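Local structure of betainyl-CoA thiolase (Pseudomonas putida, 2HLJ) at residues E14-Y19 with L29-Y34; S33-A38 with V92-H97. The protein probably cleaves or transfers the acyl group of coenzyme A thioesters, betainyl-CoA among them, as a hotdog-fold member of the thioesterase-like superfamily. All coordinates share one frame; numbering follows the deposited sequence.

Contact 1: E14-Y19 with L29-Y34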
loop_
_atom_site.group_PDB
_atom_site.type_symbol
_atom_site.label_atom_id
_atom_site.label_comp_id
_atom_site.label_asym_id
_atom_site.label_seq_id
_atom_site.Cartn_x
_atom_site.Cartn_y
_atom_site.Cartn_z
ATOM N N GLU A 14 -16.865 3.783 8.969
ATOM C CA GLU A 14 -16.954 2.473 9.571
ATOM C C GLU A 14 -16.562 1.344 8.621
ATOM O O GLU A 14 -16.115 0.314 9.086
ATOM C CB GLU A 14 -18.351 2.215 10.100
ATOM C CG GLU A 14 -18.413 1.103 11.134
ATOM C CD GLU A 14 -19.751 1.050 11.896
ATOM O OE1 GLU A 14 -20.531 2.031 11.844
ATOM O OE2 GLU A 14 -19.995 0.014 12.552
ATOM N N ASP A 15 -16.667 1.530 7.307
ATOM C CA ASP A 15 -16.265 0.423 6.421
ATOM C C ASP A 15 -14.776 0.397 6.109
ATOM O O ASP A 15 -14.315 -0.479 5.366
ATOM C CB ASP A 15 -17.127 0.306 5.154
ATOM C CG ASP A 15 -17.152 1.559 4.342
ATOM O OD1 ASP A 15 -16.523 2.558 4.757
ATOM O OD2 ASP A 15 -17.845 1.542 3.297
ATOM N N TRP A 16 -14.021 1.299 6.728
ATOM C CA TRP A 16 -12.556 1.267 6.654
ATOM C C TRP A 16 -11.816 0.761 7.891
ATOM O O TRP A 16 -10.568 0.694 7.898
ATOM C CB TRP A 16 -12.032 2.660 6.339
ATOM C CG TRP A 16 -12.365 3.147 4.973
ATOM C CD1 TRP A 16 -12.959 2.444 3.963
ATOM C CD2 TRP A 16 -12.086 4.428 4.457
ATOM N NE1 TRP A 16 -13.070 3.211 2.869
ATOM C CE2 TRP A 16 -12.529 4.440 3.126
ATOM C CE3 TRP A 16 -11.493 5.579 4.986
ATOM C CZ2 TRP A 16 -12.434 5.570 2.314
ATOM C CZ3 TRP A 16 -11.392 6.696 4.180
ATOM C CH2 TRP A 16 -11.855 6.683 2.856
ATOM N N VAL A 17 -12.559 0.397 8.930
ATOM C CA VAL A 17 -11.973 0.058 10.193
ATOM C C VAL A 17 -12.228 -1.396 10.546
ATOM O O VAL A 17 -13.162 -1.996 10.054
ATOM C CB VAL A 17 -12.399 1.009 11.357
ATOM C CG1 VAL A 17 -12.168 2.499 10.981
ATOM C CG2 VAL A 17 -13.816 0.787 11.791
ATOM N N ASP A 18 -11.350 -1.941 11.379
ATOM C CA ASP A 18 -11.458 -3.308 11.864
ATOM C C ASP A 18 -12.393 -3.310 13.079
ATOM O O ASP A 18 -12.995 -2.289 13.419
ATOM C CB ASP A 18 -10.076 -3.909 12.183
ATOM C CG ASP A 18 -9.283 -3.098 13.191
ATOM O OD1 ASP A 18 -9.893 -2.400 14.031
ATOM O OD2 ASP A 18 -8.040 -3.159 13.155
ATOM N N TYR A 19 -12.534 -4.472 13.704
ATOM C CA TYR A 19 -13.473 -4.676 14.790
ATOM C C TYR A 19 -13.196 -3.713 15.945
ATOM O O TYR A 19 -14.113 -3.282 16.646
ATOM C CB TYR A 19 -13.416 -6.161 15.260
ATOM C CG TYR A 19 -14.629 -6.594 16.062
ATOM C CD1 TYR A 19 -15.897 -6.682 15.480
ATOM C CD2 TYR A 19 -14.517 -6.915 17.411
ATOM C CE1 TYR A 19 -17.024 -7.075 16.252
ATOM C CE2 TYR A 19 -15.627 -7.312 18.160
ATOM C CZ TYR A 19 -16.861 -7.382 17.589
ATOM O OH TYR A 19 -17.915 -7.781 18.394
ATOM N N LEU A 29 -3.659 3.689 2.297
ATOM C CA LEU A 29 -3.284 3.770 0.876
ATOM C C LEU A 29 -4.423 4.202 -0.044
ATOM O O LEU A 29 -4.177 4.913 -1.003
ATOM C CB LEU A 29 -2.623 2.475 0.377
ATOM C CG LEU A 29 -1.718 2.585 -0.854
ATOM C CD1 LEU A 29 -0.403 3.363 -0.583
ATOM C CD2 LEU A 29 -1.362 1.171 -1.380
ATOM N N LEU A 30 -5.670 3.813 0.249
ATOM C CA LEU A 30 -6.806 4.320 -0.501
ATOM C C LEU A 30 -6.957 5.836 -0.410
ATOM O O LEU A 30 -7.199 6.518 -1.430
ATOM C CB LEU A 30 -8.126 3.629 -0.075
ATOM C CG LEU A 30 -9.321 4.030 -0.924
ATOM C CD1 LEU A 30 -9.094 3.697 -2.393
ATOM C CD2 LEU A 30 -10.638 3.409 -0.419
ATOM N N ILE A 31 -6.846 6.365 0.805
ATOM C CA ILE A 31 -6.901 7.817 1.036
ATOM C C ILE A 31 -5.795 8.498 0.248
ATOM O O ILE A 31 -6.027 9.485 -0.435
ATOM C CB ILE A 31 -6.748 8.150 2.549
ATOM C CG1 ILE A 31 -7.943 7.650 3.338
ATOM C CG2 ILE A 31 -6.471 9.636 2.766
ATOM C CD1 ILE A 31 -7.644 7.516 4.807
ATOM N N PHE A 32 -4.585 7.953 0.289
ATOM C CA PHE A 32 -3.532 8.490 -0.571
ATOM C C PHE A 32 -3.813 8.385 -2.094
ATOM O O PHE A 32 -3.452 9.299 -2.851
ATOM C CB PHE A 32 -2.165 7.855 -0.245
ATOM C CG PHE A 32 -1.630 8.145 1.133
ATOM C CD1 PHE A 32 -1.867 9.346 1.792
ATOM C CD2 PHE A 32 -0.739 7.237 1.723
ATOM C CE1 PHE A 32 -1.300 9.595 3.037
ATOM C CE2 PHE A 32 -0.241 7.449 2.979
ATOM C CZ PHE A 32 -0.478 8.642 3.630
ATOM N N SER A 33 -4.474 7.315 -2.543
ATOM C CA SER A 33 -4.846 7.143 -3.980
ATOM C C SER A 33 -5.789 8.244 -4.434
ATOM O O SER A 33 -5.656 8.787 -5.531
ATOM C CB SER A 33 -5.527 5.776 -4.230
ATOM O OG SER A 33 -5.443 5.339 -5.596
ATOM N N TYR A 34 -6.770 8.525 -3.599
ATOM C CA TYR A 34 -7.700 9.602 -3.850
ATOM C C TYR A 34 -6.957 10.928 -3.875
ATOM O O TYR A 34 -7.266 11.775 -4.673
ATOM C CB TYR A 34 -8.778 9.651 -2.798
ATOM C CG TYR A 34 -9.765 8.498 -2.797
ATOM C CD1 TYR A 34 -10.071 7.784 -3.959
ATOM C CD2 TYR A 34 -10.441 8.170 -1.638
ATOM C CE1 TYR A 34 -10.994 6.737 -3.936
ATOM C CE2 TYR A 34 -11.375 7.155 -1.612
ATOM C CZ TYR A 34 -11.647 6.434 -2.754
ATOM O OH TYR A 34 -12.578 5.406 -2.697
#
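Trp-16 lays the six-membered end of its indole against Leu-30, Ile-31 and Tyr-34, joining the loop after strand 6-11 to helix 25-43, the long helix of this hotdog fold. The closest CA atoms, those of Trp-16 and Leu-30, are 9.7 Å apart, so the side chains alone bridge the gap, by apolar contact without a hydrogen bond. Two torsions carry the indole across. CG stands beside the backbone N and opposite the carbonyl carbon (chi1 -68°), and chi2 of -7° keeps CA nearly in the indole plane on the CD1 side, which sends the benzo ring away from its own backbone. With CG anti to the backbone N (chi1 -174°), Leu-30 extends from the helix so that its CD2 methyl alone meets the indole: CD2 lies 3.9 Å from Trp-16 CZ2 and 4.1 Å from Trp-16 NE1. Farther round the ring, Ile-31 offers its longer branch. Its CG1 approaches Trp-16 CZ3 to 3.7 Å, and the extended chain sets CD1 at 3.9 Å from the same CZ3, although the CA-CB bond is not aimed at the loop. The two aliphatic groups thus touch different parts of the indole, and both approaches are oblique to its plane. Phe-27 stacks on the Trp-16 ring, Leu-23 touches both Trp-16 and Ile-31, and Arg-24 makes backbone hydrogen bonds with Trp-16; Leu-30 also packs on Arg-24 of the second subunit. Tyr-34 closes the contact more loosely, turning a ring edge to the indole, with its CE2 at 4.4 Å from Trp-16 CZ2. One face of the same tyrosine ring lies over its own helix, where Leu-30 O stands 3.5 Å above the ring plane, displaced toward the rim.

Contact 2: S33-A38 with V92-H97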
loop_
_atom_site.group_PDB
_atom_site.type_symbol
_atom_site.label_atom_id
_atom_site.label_comp_id
_atom_site.label_asym_id
_atom_site.label_seq_id
_atom_site.Cartn_x
_atom_site.Cartn_y
_atom_site.Cartn_z
ATOM N N SER A 33 -4.474 7.315 -2.543
ATOM C CA SER A 33 -4.846 7.143 -3.980
ATOM C C SER A 33 -5.789 8.244 -4.434
ATOM O O SER A 33 -5.656 8.787 -5.531
ATOM C CB SER A 33 -5.527 5.776 -4.230
ATOM O OG SER A 33 -5.443 5.339 -5.596
ATOM N N TYR A 34 -6.770 8.525 -3.599
ATOM C CA TYR A 34 -7.700 9.602 -3.850
ATOM C C TYR A 34 -6.957 10.928 -3.875
ATOM O O TYR A 34 -7.266 11.775 -4.673
ATOM C CB TYR A 34 -8.778 9.651 -2.798
ATOM C CG TYR A 34 -9.765 8.498 -2.797
ATOM C CD1 TYR A 34 -10.071 7.784 -3.959
ATOM C CD2 TYR A 34 -10.441 8.170 -1.638
ATOM C CE1 TYR A 34 -10.994 6.737 -3.936
ATOM C CE2 TYR A 34 -11.375 7.155 -1.612
ATOM C CZ TYR A 34 -11.647 6.434 -2.754
ATOM O OH TYR A 34 -12.578 5.406 -2.697
ATOM N N ALA A 35 -5.959 11.071 -3.017
ATOM C CA ALA A 35 -5.103 12.263 -3.019
ATOM C C ALA A 35 -4.348 12.416 -4.342
ATOM O O ALA A 35 -4.223 13.535 -4.863
ATOM C CB ALA A 35 -4.115 12.225 -1.863
ATOM N N THR A 36 -3.809 11.305 -4.860
ATOM C CA THR A 36 -3.132 11.291 -6.177
ATOM C C THR A 36 -4.110 11.723 -7.270
ATOM O O THR A 36 -3.788 12.553 -8.117
ATOM C CB THR A 36 -2.590 9.893 -6.500
ATOM O OG1 THR A 36 -1.601 9.506 -5.538
ATOM C CG2 THR A 36 -1.968 9.844 -7.910
ATOM N N ASP A 37 -5.342 11.221 -7.213
ATOM C CA ASP A 37 -6.349 11.624 -8.200
ATOM C C ASP A 37 -6.645 13.152 -8.156
ATOM O O ASP A 37 -6.743 13.838 -9.182
ATOM C CB ASP A 37 -7.644 10.837 -8.023
ATOM C CG ASP A 37 -7.478 9.335 -8.250
ATOM O OD1 ASP A 37 -6.412 8.866 -8.707
ATOM O OD2 ASP A 37 -8.436 8.608 -7.936
ATOM N N ALA A 38 -6.826 13.664 -6.964
ATOM C CA ALA A 38 -7.035 15.086 -6.751
ATOM C C ALA A 38 -5.844 15.930 -7.198
ATOM O O ALA A 38 -6.028 17.027 -7.690
ATOM C CB ALA A 38 -7.344 15.348 -5.266
ATOM N N VAL A 92 6.251 10.977 -6.096
ATOM C CA VAL A 92 5.444 11.721 -5.132
ATOM C C VAL A 92 5.531 11.180 -3.706
ATOM O O VAL A 92 5.914 10.038 -3.489
ATOM C CB VAL A 92 3.949 11.748 -5.551
ATOM C CG1 VAL A 92 3.824 12.369 -6.933
ATOM C CG2 VAL A 92 3.364 10.360 -5.542
ATOM N N TYR A 93 5.181 12.034 -2.749
ATOM C CA TYR A 93 5.258 11.691 -1.340
ATOM C C TYR A 93 4.009 12.228 -0.702
ATOM O O TYR A 93 3.744 13.420 -0.827
ATOM C CB TYR A 93 6.494 12.363 -0.699
ATOM C CG TYR A 93 6.709 12.076 0.786
ATOM C CD1 TYR A 93 7.343 10.934 1.191
ATOM C CD2 TYR A 93 6.317 12.974 1.760
ATOM C CE1 TYR A 93 7.572 10.657 2.520
ATOM C CE2 TYR A 93 6.530 12.719 3.105
ATOM C CZ TYR A 93 7.164 11.540 3.476
ATOM O OH TYR A 93 7.462 11.245 4.784
ATOM N N HIS A 94 3.197 11.339 -0.121
ATOM C CA HIS A 94 2.004 11.712 0.608
ATOM C C HIS A 94 2.238 11.490 2.092
ATOM O O HIS A 94 2.926 10.536 2.483
ATOM C CB HIS A 94 0.808 10.831 0.207
ATOM C CG HIS A 94 0.352 10.979 -1.207
ATOM N ND1 HIS A 94 -0.095 12.174 -1.738
ATOM C CD2 HIS A 94 0.222 10.056 -2.188
ATOM C CE1 HIS A 94 -0.463 11.976 -2.990
ATOM N NE2 HIS A 94 -0.323 10.692 -3.272
ATOM N N SER A 95 1.689 12.369 2.921
ATOM C CA SER A 95 1.688 12.186 4.356
ATOM C C SER A 95 0.257 12.412 4.880
ATOM O O SER A 95 -0.544 13.148 4.282
ATOM C CB SER A 95 2.734 13.075 5.049
ATOM O OG SER A 95 2.523 14.466 4.749
ATOM N N LEU A 96 -0.084 11.703 5.945
ATOM C CA LEU A 96 -1.428 11.743 6.509
ATOM C C LEU A 96 -1.383 12.455 7.834
ATOM O O LEU A 96 -0.488 12.224 8.632
ATOM C CB LEU A 96 -2.017 10.346 6.696
ATOM C CG LEU A 96 -3.523 10.249 7.029
ATOM C CD1 LEU A 96 -4.427 10.658 5.880
ATOM C CD2 LEU A 96 -3.864 8.850 7.519
ATOM N N HIS A 97 -2.394 13.294 8.079
ATOM C CA HIS A 97 -2.392 14.217 9.221
ATOM C C HIS A 97 -3.775 14.328 9.846
ATOM O O HIS A 97 -4.803 14.056 9.186
ATOM C CB HIS A 97 -1.976 15.634 8.757
ATOM C CG HIS A 97 -0.662 15.674 8.032
ATOM N ND1 HIS A 97 0.496 16.141 8.610
ATOM C CD2 HIS A 97 -0.335 15.307 6.774
ATOM C CE1 HIS A 97 1.493 16.020 7.750
ATOM N NE2 HIS A 97 1.016 15.507 6.626
#
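Helix 25-43 meets the antiparallel sheet at strand 89-98, where Ala-35 and Thr-36 touch the imidazole of His-94. The nearest CA atoms, those of Ala-35 and His-94, are 8.0 Å apart, and the imidazole reaches about halfway along that line. Thr-36 OG1 reaches the ring at its edge, near the ring plane, and hydrogen-bonds NE2 of His-94 at 2.9 Å; either atom could be the donor. The hydroxyl stands beside the backbone N of Thr-36 (chi1 -62°), a position from which it also hydrogen-bonds Phe-32 O, one helical turn back. The Ala-35 methyl forms an off-centre CH-pi contact, with CB 4.2 Å from the centroid of the His-94 ring and 29° off its normal; the closest ring atom to CB is CE1 of His-94, at 3.8 Å. This is the hallmark packing of the hotdog fold, a long helix held against a curved sheet, here with a polar bond in its buried interior. The other ring nitrogen, ND1, hydrogen-bonds Thr-80 OG1 on the adjacent strand 75-85, so both nitrogens have partners and the ring's rotation is fixed from two sides. A leucine in place of His-94 would probably cost the hydroxyls of Thr-36 and Thr-80 their shared imidazole, leaving Thr-36 OG1 with Phe-32 O and breaking the polar link from helix to sheet. Glycerol, probably from the crystallisation liquor, is bound close to the Thr-36 side chain, and Ser-33 OG hydrogen-bonds a glycerol oxygen. Asp-37 OD2 forms a salt bridge with Arg-24 NH1 of the second subunit.

Helix 25-43 serves both contacts, which share Ser-33 and Tyr-34 and have centres about 13 Å apart. Each is buried, but the centre of contact 2 lies about 2 Å from the centre of the chain, that of contact 1 about 14 Å, where the connection between strand 6-11 and helix 25-43 packs on the helix. Their chemistry differs accordingly: contact 1 is wholly apolar across its segments, while contact 2, against the sheet, combines a hydrogen bond with methyl-to-ring packing. They touch directly, since Phe-32 CD1 packs at 3.4 Å from His-94 CB and Ile-31 CG2 at 3.9 Å from Leu-96 CD1. Arg-24 of the second subunit reaches residues of both.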